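Local coordinates for protein charybdin (Charybdis maritima, PDB 2B7U) that is a plant member of the ribosome-inactivating protein family, with a fold that joins a mixed beta sheet to a largely helical region, at residues G57-L62 / T70-R75; R81-Q86 / S143-S148; A88-E93 / G107-E112. All coordinates share one frame; numbering follows the deposited sequence.

All three contacts draw on one six-stranded mixed sheet, in which strands 56-64, 67-74, 80-84, 91-93 and 109-110 follow one another in the same order as in the chain. Contact 1 is the hairpin near the middle of the sheet; contact 2, its centre about 12 Å from that of contact 1, ties the next strand to the C-terminal part of helix 135-147; contact 3 forms the outer edge, its centre about 9 Å from that of contact 2 and about 14 Å from that of contact 1. Along the chain contact 1 comes first, and contact 3 falls between the two segments of contact 2. Backbone pairing through 67-74, 80-84 and 91-93 joins the buried hairpin to the sheet's margin.

Contact 1: G57-L62 / T70-R75; sequences GFDLKL and TVRIHR
Phe58 meets Ile73 with its CG standing between the backbone N and the carbonyl carbon (chi1 67°), and the ring beyond it presents a face to Ile73, while Arg72 reaches Asp59 through a chain whose bend at chi3 (-67°) turns NE toward the carboxylate. The two segments lie in the antiparallel hairpin of strands 56-64 and 67-74. Its ladder alternates between hydrogen-bonded pairs, Phe58 with Ile73 and Leu60 with Val71, and non-hydrogen-bonded pairs, Asp59 with Arg72 and Lys61 with Thr70; Phe58 N to Ile73 O measures 2.9 Å and Leu60 N to Val71 O 2.8 Å. On the face carrying Phe58, Leu60, Val71 and Ile73, the Ile73 CB lies over the aromatic ring in a CH-pi contact, 4.0 Å from its centroid, and Ile73 CG2 comes to 3.5 Å from Phe58 CE2. Helices 21-35 and 151-170 cover this side, with Leu31 and Cys166 among the neighbours. On the face of Asp59 and Arg72, the guanidinium grips the acid side-on: Arg72 NE binds OD1 of Asp59 at 2.8 Å and NH2 binds its OD2 at 3.1 Å, each oxygen using its syn lone pair. The two flat groups are nearly coplanar, 17° apart, and Trp91 adds a cation-pi contact to Arg72. Two nearly straight bonds fix the carboxylate's rotation and probably offset the charge of a buried acid, while the paired side chains on the other face are apolar.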
loop_
_atom_site.group_PDB
_atom_site.type_symbol
_atom_site.label_atom_id
_atom_site.label_comp_id
_atom_site.label_asym_id
_atom_site.label_seq_id
_atom_site.Cartn_x
_atom_site.Cartn_y
_atom_site.Cartn_z
ATOM N N GLY A 57 -4.784 -7.537 9.774
ATOM C CA GLY A 57 -3.764 -6.532 9.496
ATOM C C GLY A 57 -2.363 -7.052 9.710
ATOM O O GLY A 57 -2.160 -8.210 10.068
ATOM N N PHE A 58 -1.386 -6.194 9.464
ATOM C CA PHE A 58 0.001 -6.459 9.813
ATOM C C PHE A 58 0.631 -5.136 10.240
ATOM O O PHE A 58 0.096 -4.068 9.957
ATOM C CB PHE A 58 0.780 -7.079 8.652
ATOM C CG PHE A 58 0.981 -6.166 7.476
ATOM C CD1 PHE A 58 2.190 -5.513 7.291
ATOM C CD2 PHE A 58 -0.025 -5.992 6.534
ATOM C CE1 PHE A 58 2.399 -4.701 6.166
ATOM C CE2 PHE A 58 0.165 -5.178 5.425
ATOM C CZ PHE A 58 1.373 -4.529 5.243
ATOM N N ASP A 59 1.752 -5.225 10.943
ATOM C CA ASP A 59 2.473 -4.034 11.376
ATOM C C ASP A 59 3.796 -3.857 10.640
ATOM O O ASP A 59 4.510 -4.833 10.366
ATOM C CB ASP A 59 2.750 -4.133 12.862
ATOM C CG ASP A 59 1.609 -3.650 13.720
ATOM O OD1 ASP A 59 0.569 -3.178 13.195
ATOM O OD2 ASP A 59 1.777 -3.711 14.966
ATOM N N LEU A 60 4.089 -2.604 10.295
ATOM C CA LEU A 60 5.313 -2.214 9.604
ATOM C C LEU A 60 6.065 -1.276 10.539
ATOM O O LEU A 60 5.629 -0.166 10.776
ATOM C CB LEU A 60 4.974 -1.500 8.293
ATOM C CG LEU A 60 6.114 -0.802 7.559
ATOM C CD1 LEU A 60 7.197 -1.785 7.147
ATOM C CD2 LEU A 60 5.569 -0.000 6.355
ATOM N N LYS A 61 7.183 -1.747 11.075
ATOM C CA LYS A 61 7.976 -0.959 12.019
ATOM C C LYS A 61 9.148 -0.341 11.270
ATOM O O LYS A 61 9.932 -1.048 10.617
ATOM C CB LYS A 61 8.470 -1.851 13.164
ATOM C CG LYS A 61 9.126 -1.104 14.319
ATOM C CD LYS A 61 9.068 -2.012 15.561
ATOM C CE LYS A 61 9.910 -1.556 16.703
ATOM N NZ LYS A 61 9.968 -2.636 17.750
ATOM N N LEU A 62 9.256 0.981 11.334
ATOM C CA LEU A 62 10.289 1.715 10.614
ATOM C C LEU A 62 11.133 2.462 11.622
ATOM O O LEU A 62 10.598 3.155 12.462
ATOM C CB LEU A 62 9.665 2.714 9.651
ATOM C CG LEU A 62 8.743 2.143 8.578
ATOM C CD1 LEU A 62 8.132 3.283 7.757
ATOM C CD2 LEU A 62 9.450 1.167 7.699
ATOM N N THR A 70 5.477 2.664 14.150
ATOM C CA THR A 70 4.873 1.439 13.677
ATOM C C THR A 70 3.572 1.810 12.997
ATOM O O THR A 70 2.757 2.509 13.589
ATOM C CB THR A 70 4.591 0.455 14.812
ATOM O OG1 THR A 70 5.819 0.172 15.508
ATOM C CG2 THR A 70 4.013 -0.837 14.254
ATOM N N VAL A 71 3.392 1.308 11.776
ATOM C CA VAL A 71 2.177 1.559 11.008
ATOM C C VAL A 71 1.378 0.267 10.919
ATOM O O VAL A 71 1.938 -0.791 10.656
ATOM C CB VAL A 71 2.507 2.098 9.592
ATOM C CG1 VAL A 71 1.255 2.448 8.867
ATOM C CG2 VAL A 71 3.418 3.355 9.719
ATOM N N ARG A 72 0.075 0.356 11.121
ATOM C CA ARG A 72 -0.802 -0.829 11.045
ATOM C C ARG A 72 -1.583 -0.735 9.741
ATOM O O ARG A 72 -2.167 0.288 9.438
ATOM C CB ARG A 72 -1.755 -0.862 12.206
ATOM C CG ARG A 72 -2.494 -2.151 12.331
ATOM C CD ARG A 72 -2.887 -2.436 13.772
ATOM N NE ARG A 72 -1.733 -2.698 14.644
ATOM C CZ ARG A 72 -1.826 -2.855 15.961
ATOM N NH1 ARG A 72 -3.004 -2.761 16.571
ATOM N NH2 ARG A 72 -0.733 -3.096 16.671
ATOM N N ILE A 73 -1.511 -1.807 8.961
ATOM C CA ILE A 73 -2.041 -1.830 7.595
ATOM C C ILE A 73 -2.969 -3.031 7.418
ATOM O O ILE A 73 -2.665 -4.118 7.890
ATOM C CB ILE A 73 -0.853 -1.924 6.611
ATOM C CG1 ILE A 73 0.069 -0.709 6.799
ATOM C CG2 ILE A 73 -1.331 -1.989 5.169
ATOM C CD1 ILE A 73 1.383 -0.755 6.051
ATOM N N HIS A 74 -4.056 -2.845 6.673
ATOM C CA HIS A 74 -4.946 -3.956 6.324
ATOM C C HIS A 74 -4.265 -4.979 5.405
ATOM O O HIS A 74 -3.655 -4.609 4.398
ATOM C CB HIS A 74 -6.189 -3.440 5.618
ATOM C CG HIS A 74 -7.100 -2.669 6.491
ATOM N ND1 HIS A 74 -8.101 -3.266 7.225
ATOM C CD2 HIS A 74 -7.177 -1.343 6.748
ATOM C CE1 HIS A 74 -8.754 -2.334 7.901
ATOM N NE2 HIS A 74 -8.221 -1.153 7.616
ATOM N N ARG A 75 -4.399 -6.261 5.751
ATOM C CA ARG A 75 -3.707 -7.315 5.028
ATOM C C ARG A 75 -4.432 -7.680 3.753
ATOM O O ARG A 75 -3.818 -8.246 2.846
ATOM C CB ARG A 75 -3.502 -8.551 5.900
ATOM C CG ARG A 75 -2.565 -9.511 5.248
ATOM C CD ARG A 75 -2.313 -10.768 6.036
ATOM N NE ARG A 75 -1.690 -11.779 5.185
ATOM C CZ ARG A 75 -1.265 -12.950 5.635
ATOM N NH1 ARG A 75 -0.719 -13.826 4.794
ATOM N NH2 ARG A 75 -1.360 -13.237 6.931
#

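Contact 2: R81-Q86 / S143-S148; sequences RGYQMQ and SKLAVS
The ring of Tyr83 takes Leu145 CD2 over the centre of one face, a CH-pi contact with the methyl carbon 3.7 Å from the centroid and only 12° off the ring normal. At the ring's rim, CE1 of Tyr83 comes to 3.4 Å from the carbonyl oxygen of Leu145. This is a junction of sheet and helix in the ribosome-inactivating protein fold: strand 80-84, in which Arg81 and Gly82 both face Arg72 in a classic beta bulge, runs out into a loop that meets the C-terminal part of helix 135-147. Leu158 of helix 151-170 and Val71 of the neighbouring strand also touch the tyrosine.

Beyond the strand, the chain is tied directly to the helix. Gln86 N donates to Ala146 O at 3.0 Å in a nearly straight bond (175°), lying in the carbonyl plane on a lone pair. The glutamine's CB and OE1 pass close to Ala146 CB, while its amide group makes its hydrogen bonds to the backbone of Gly66 and Val68, at the tip of the hairpin of strands 56-64 and 67-74. Across this contact Met85 meets backbone carbonyls: its CG rests 3.8 Å from Leu145 O, and the bend at chi3 (75°) turns CE in to 3.4 Å from Val147 O. Near Ser148 a water knits the pieces together, hydrogen-bonded to Tyr83 OH at 2.8 Å, to Leu145 O, and to Ser148 O at 2.7 Å.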
loop_
_atom_site.group_PDB
_atom_site.type_symbol
_atom_site.label_atom_id
_atom_site.label_comp_id
_atom_site.label_asym_id
_atom_site.label_seq_id
_atom_site.Cartn_x
_atom_site.Cartn_y
_atom_site.Cartn_z
ATOM N N ARG A 81 -4.105 1.936 8.154
ATOM C CA ARG A 81 -5.178 2.206 9.111
ATOM C C ARG A 81 -4.778 3.056 10.311
ATOM O O ARG A 81 -5.624 3.740 10.913
ATOM C CB ARG A 81 -5.790 0.897 9.617
ATOM C CG ARG A 81 -7.019 1.030 10.545
ATOM C CD ARG A 81 -8.076 1.937 9.995
ATOM N NE ARG A 81 -8.538 1.519 8.676
ATOM C CZ ARG A 81 -9.061 2.340 7.764
ATOM N NH1 ARG A 81 -9.227 3.634 8.027
ATOM N NH2 ARG A 81 -9.445 1.870 6.593
ATOM N N GLY A 82 -3.508 3.009 10.702
ATOM C CA GLY A 82 -3.075 3.785 11.859
ATOM C C GLY A 82 -1.591 3.693 12.083
ATOM O O GLY A 82 -0.903 2.985 11.379
ATOM N N TYR A 83 -1.111 4.450 13.054
ATOM C CA TYR A 83 0.306 4.413 13.399
ATOM C C TYR A 83 0.493 4.775 14.869
ATOM O O TYR A 83 -0.384 5.377 15.506
ATOM C CB TYR A 83 1.125 5.317 12.486
ATOM C CG TYR A 83 0.981 6.769 12.835
ATOM C CD1 TYR A 83 1.884 7.407 13.679
ATOM C CD2 TYR A 83 -0.079 7.520 12.324
ATOM C CE1 TYR A 83 1.713 8.747 14.029
ATOM C CE2 TYR A 83 -0.248 8.867 12.665
ATOM C CZ TYR A 83 0.666 9.469 13.498
ATOM O OH TYR A 83 0.504 10.795 13.846
ATOM N N GLN A 84 1.649 4.383 15.387
ATOM C CA GLN A 84 1.965 4.590 16.793
ATOM C C GLN A 84 3.059 5.634 16.988
ATOM O O GLN A 84 4.120 5.542 16.377
ATOM C CB GLN A 84 2.448 3.289 17.408
ATOM C CG GLN A 84 2.526 3.360 18.920
ATOM C CD GLN A 84 2.891 2.059 19.579
ATOM O OE1 GLN A 84 2.360 1.735 20.657
ATOM N NE2 GLN A 84 3.807 1.330 18.984
ATOM N N MET A 85 2.809 6.579 17.894
ATOM C CA MET A 85 3.836 7.545 18.313
ATOM C C MET A 85 4.804 6.899 19.298
ATOM O O MET A 85 4.439 5.958 20.001
ATOM C CB MET A 85 3.187 8.763 18.942
ATOM C CG MET A 85 2.407 9.595 17.938
ATOM S SD MET A 85 1.608 11.044 18.614
ATOM C CE MET A 85 2.976 12.182 18.855
ATOM N N GLN A 86 6.033 7.421 19.354
ATOM C CA GLN A 86 7.121 6.796 20.106
ATOM C C GLN A 86 7.089 7.059 21.607
ATOM O O GLN A 86 7.395 6.160 22.387
ATOM C CB GLN A 86 8.476 7.245 19.555
ATOM C CG GLN A 86 9.676 6.575 20.197
ATOM C CD GLN A 86 10.930 6.710 19.370
ATOM O OE1 GLN A 86 10.914 7.292 18.292
ATOM N NE2 GLN A 86 12.031 6.199 19.882
ATOM N N SER A 143 10.748 10.336 11.388
ATOM C CA SER A 143 10.983 11.343 12.427
ATOM C C SER A 143 9.708 12.079 12.806
ATOM O O SER A 143 9.409 12.281 13.980
ATOM C CB SER A 143 12.033 12.347 11.960
ATOM O OG SER A 143 13.252 11.699 11.714
ATOM N N LYS A 144 8.931 12.480 11.805
ATOM C CA LYS A 144 7.712 13.209 12.077
ATOM C C LYS A 144 6.653 12.321 12.720
ATOM O O LYS A 144 5.993 12.717 13.659
ATOM C CB LYS A 144 7.169 13.830 10.795
ATOM C CG LYS A 144 8.038 14.932 10.247
ATOM C CD LYS A 144 8.015 16.173 11.115
ATOM C CE LYS A 144 8.796 17.330 10.454
ATOM N NZ LYS A 144 8.607 17.397 8.970
ATOM N N LEU A 145 6.482 11.104 12.214
ATOM C CA LEU A 145 5.466 10.231 12.769
ATOM C C LEU A 145 5.765 9.849 14.219
ATOM O O LEU A 145 4.843 9.734 15.038
ATOM C CB LEU A 145 5.256 8.995 11.866
ATOM C CG LEU A 145 4.553 9.291 10.532
ATOM C CD1 LEU A 145 4.662 8.105 9.605
ATOM C CD2 LEU A 145 3.100 9.711 10.731
ATOM N N ALA A 146 7.047 9.727 14.536
ATOM C CA ALA A 146 7.470 9.414 15.906
ATOM C C ALA A 146 6.939 10.441 16.929
ATOM O O ALA A 146 6.561 10.068 18.038
ATOM C CB ALA A 146 8.981 9.328 15.987
ATOM N N VAL A 147 6.894 11.721 16.551
ATOM C CA VAL A 147 6.619 12.795 17.545
ATOM C C VAL A 147 5.642 13.897 17.175
ATOM O O VAL A 147 5.173 14.616 18.049
ATOM C CB VAL A 147 7.940 13.488 17.975
ATOM C CG1 VAL A 147 8.910 12.440 18.475
ATOM C CG2 VAL A 147 8.530 14.328 16.833
ATOM N N SER A 148 5.360 14.095 15.892
ATOM C CA SER A 148 4.625 15.307 15.517
ATOM C C SER A 148 3.153 15.229 15.899
ATOM O O SER A 148 2.545 14.190 15.772
ATOM C CB SER A 148 4.764 15.596 14.031
ATOM O OG SER A 148 4.065 16.802 13.717
HETATM O O HOH W 1 2.894 11.706 14.872
#

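Contact 3: A88-E93 / G107-E112; sequences AGKWLE and GSELLE
Leu92 pairs with Glu109 and Glu93 with Leu110 where strands 91-93 and 109-110 run parallel, joined by three backbone bonds: Glu109 N donates to Trp91 O at 3.0 Å, Glu93 N to Glu109 O at 2.9 Å, and Leu111 N to Glu93 O at 2.8 Å. Strand 109-110 is the outermost of the mixed sheet on this side. A water adds one more bridge ahead of the paired residues, accepting from Trp91 N and donating to Gly107 O.

Polar side chains gather on both faces. With CG anti to its backbone N (chi1 176°) and an extended chain beyond, Glu93 carries its carboxylate past Ser108, whose OG lies 2.7 Å from Glu93 OE2; whether the hydroxyl proton goes there is unsettled, because Ile105 O and His103 ND1 also partner that OG. The backbone N atoms of Leu104 and Ile105 bind the two oxygens of the same carboxylate. On the face of Leu92 and Glu109, Lys90 pairs with Glu109 in a salt bridge, though the ammonium group is doubtfully placed.

Carbon-to-carbon contacts complete the join. Leu92 and Leu111 cross at about a right angle, with CD1 of Leu92 3.9 Å from CD2 of Leu111, and both touch Arg154 of helix 151-170. Glu93 and Leu110 lie side by side, Glu93 CG 4.0 Å from Leu110 CD2. The carboxylate of the buried Glu93 therefore has N-H donors from the connecting loop for both oxygens, an environment that would probably favour its charged form, and these bonds tie that loop to strand 91-93.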
loop_
_atom_site.group_PDB
_atom_site.type_symbol
_atom_site.label_atom_id
_atom_site.label_comp_id
_atom_site.label_asym_id
_atom_site.label_seq_id
_atom_site.Cartn_x
_atom_site.Cartn_y
_atom_site.Cartn_z
ATOM N N ALA A 88 4.709 7.948 24.182
ATOM C CA ALA A 88 3.778 7.244 25.056
ATOM C C ALA A 88 3.233 5.955 24.419
ATOM O O ALA A 88 2.612 5.146 25.109
ATOM C CB ALA A 88 2.656 8.162 25.438
ATOM N N GLY A 89 3.466 5.754 23.117
ATOM C CA GLY A 89 2.905 4.596 22.404
ATOM C C GLY A 89 1.450 4.813 22.005
ATOM O O GLY A 89 0.710 3.853 21.825
ATOM N N LYS A 90 1.056 6.078 21.869
ATOM C CA LYS A 90 -0.302 6.465 21.507
ATOM C C LYS A 90 -0.557 6.056 20.063
ATOM O O LYS A 90 0.267 6.330 19.205
ATOM C CB LYS A 90 -0.476 7.969 21.641
ATOM C CG LYS A 90 -1.767 8.533 21.099
ATOM C CD LYS A 90 -1.764 10.040 21.203
ATOM C CE LYS A 90 -3.121 10.635 20.958
ATOM N NZ LYS A 90 -3.296 10.997 19.542
ATOM N N TRP A 91 -1.691 5.394 19.827
ATOM C CA TRP A 91 -2.143 5.022 18.484
ATOM C C TRP A 91 -3.070 6.069 17.901
ATOM O O TRP A 91 -3.988 6.540 18.583
ATOM C CB TRP A 91 -2.871 3.680 18.520
ATOM C CG TRP A 91 -1.936 2.544 18.593
ATOM C CD1 TRP A 91 -1.551 1.869 19.707
ATOM C CD2 TRP A 91 -1.249 1.928 17.493
ATOM N NE1 TRP A 91 -0.673 0.872 19.374
ATOM C CE2 TRP A 91 -0.461 0.885 18.024
ATOM C CE3 TRP A 91 -1.220 2.152 16.115
ATOM C CZ2 TRP A 91 0.341 0.058 17.208
ATOM C CZ3 TRP A 91 -0.411 1.348 15.319
ATOM C CH2 TRP A 91 0.364 0.316 15.871
ATOM N N LEU A 92 -2.792 6.442 16.657
ATOM C CA LEU A 92 -3.644 7.306 15.857
ATOM C C LEU A 92 -4.234 6.451 14.764
ATOM O O LEU A 92 -3.528 5.638 14.183
ATOM C CB LEU A 92 -2.834 8.413 15.197
ATOM C CG LEU A 92 -2.287 9.563 16.039
ATOM C CD1 LEU A 92 -3.430 10.248 16.755
ATOM C CD2 LEU A 92 -1.213 9.094 16.983
ATOM N N GLU A 93 -5.512 6.658 14.461
ATOM C CA GLU A 93 -6.214 5.849 13.490
ATOM C C GLU A 93 -6.905 6.711 12.435
ATOM O O GLU A 93 -7.565 7.697 12.770
ATOM C CB GLU A 93 -7.239 4.965 14.236
ATOM C CG GLU A 93 -8.114 4.140 13.346
ATOM C CD GLU A 93 -8.973 3.133 14.083
ATOM O OE1 GLU A 93 -9.916 2.617 13.427
ATOM O OE2 GLU A 93 -8.717 2.853 15.275
ATOM N N GLY A 107 -8.216 1.810 21.656
ATOM C CA GLY A 107 -7.594 2.884 22.418
ATOM C C GLY A 107 -7.031 4.012 21.572
ATOM O O GLY A 107 -6.434 4.951 22.104
ATOM N N SER A 108 -7.229 3.935 20.262
ATOM C CA SER A 108 -6.708 4.949 19.345
ATOM C C SER A 108 -7.490 6.262 19.389
ATOM O O SER A 108 -8.656 6.309 19.792
ATOM C CB SER A 108 -6.704 4.417 17.903
ATOM O OG SER A 108 -8.018 4.335 17.386
ATOM N N GLU A 109 -6.819 7.312 18.938
ATOM C CA GLU A 109 -7.401 8.622 18.704
ATOM C C GLU A 109 -7.610 8.746 17.196
ATOM O O GLU A 109 -6.699 8.469 16.443
ATOM C CB GLU A 109 -6.425 9.679 19.222
ATOM C CG GLU A 109 -6.749 11.121 18.862
ATOM C CD GLU A 109 -5.927 12.099 19.678
ATOM O OE1 GLU A 109 -5.156 12.883 19.087
ATOM O OE2 GLU A 109 -6.015 12.059 20.925
ATOM N N LEU A 110 -8.810 9.094 16.752
ATOM C CA LEU A 110 -9.071 9.220 15.340
ATOM C C LEU A 110 -8.489 10.500 14.792
ATOM O O LEU A 110 -8.683 11.584 15.368
ATOM C CB LEU A 110 -10.567 9.191 15.042
ATOM C CG LEU A 110 -11.231 7.846 15.296
ATOM C CD1 LEU A 110 -12.740 8.054 15.522
ATOM C CD2 LEU A 110 -10.941 6.865 14.176
ATOM N N LEU A 111 -7.815 10.365 13.662
ATOM C CA LEU A 111 -7.302 11.479 12.870
ATOM C C LEU A 111 -8.454 12.116 12.098
ATOM O O LEU A 111 -9.534 11.514 11.940
ATOM C CB LEU A 111 -6.258 10.971 11.875
ATOM C CG LEU A 111 -5.025 10.350 12.529
ATOM C CD1 LEU A 111 -4.240 9.507 11.538
ATOM C CD2 LEU A 111 -4.152 11.458 13.120
ATOM N N GLU A 112 -8.213 13.322 11.594
ATOM C CA GLU A 112 -9.226 14.082 10.862
ATOM C C GLU A 112 -9.243 13.742 9.384
ATOM O O GLU A 112 -9.728 14.518 8.568
ATOM C CB GLU A 112 -8.977 15.585 11.043
ATOM C CG GLU A 112 -9.042 16.005 12.499
ATOM C CD GLU A 112 -8.835 17.501 12.707
ATOM O OE1 GLU A 112 -8.417 17.892 13.827
ATOM O OE2 GLU A 112 -9.131 18.291 11.774
HETATM O O HOH W 2 -3.279 4.797 22.138
#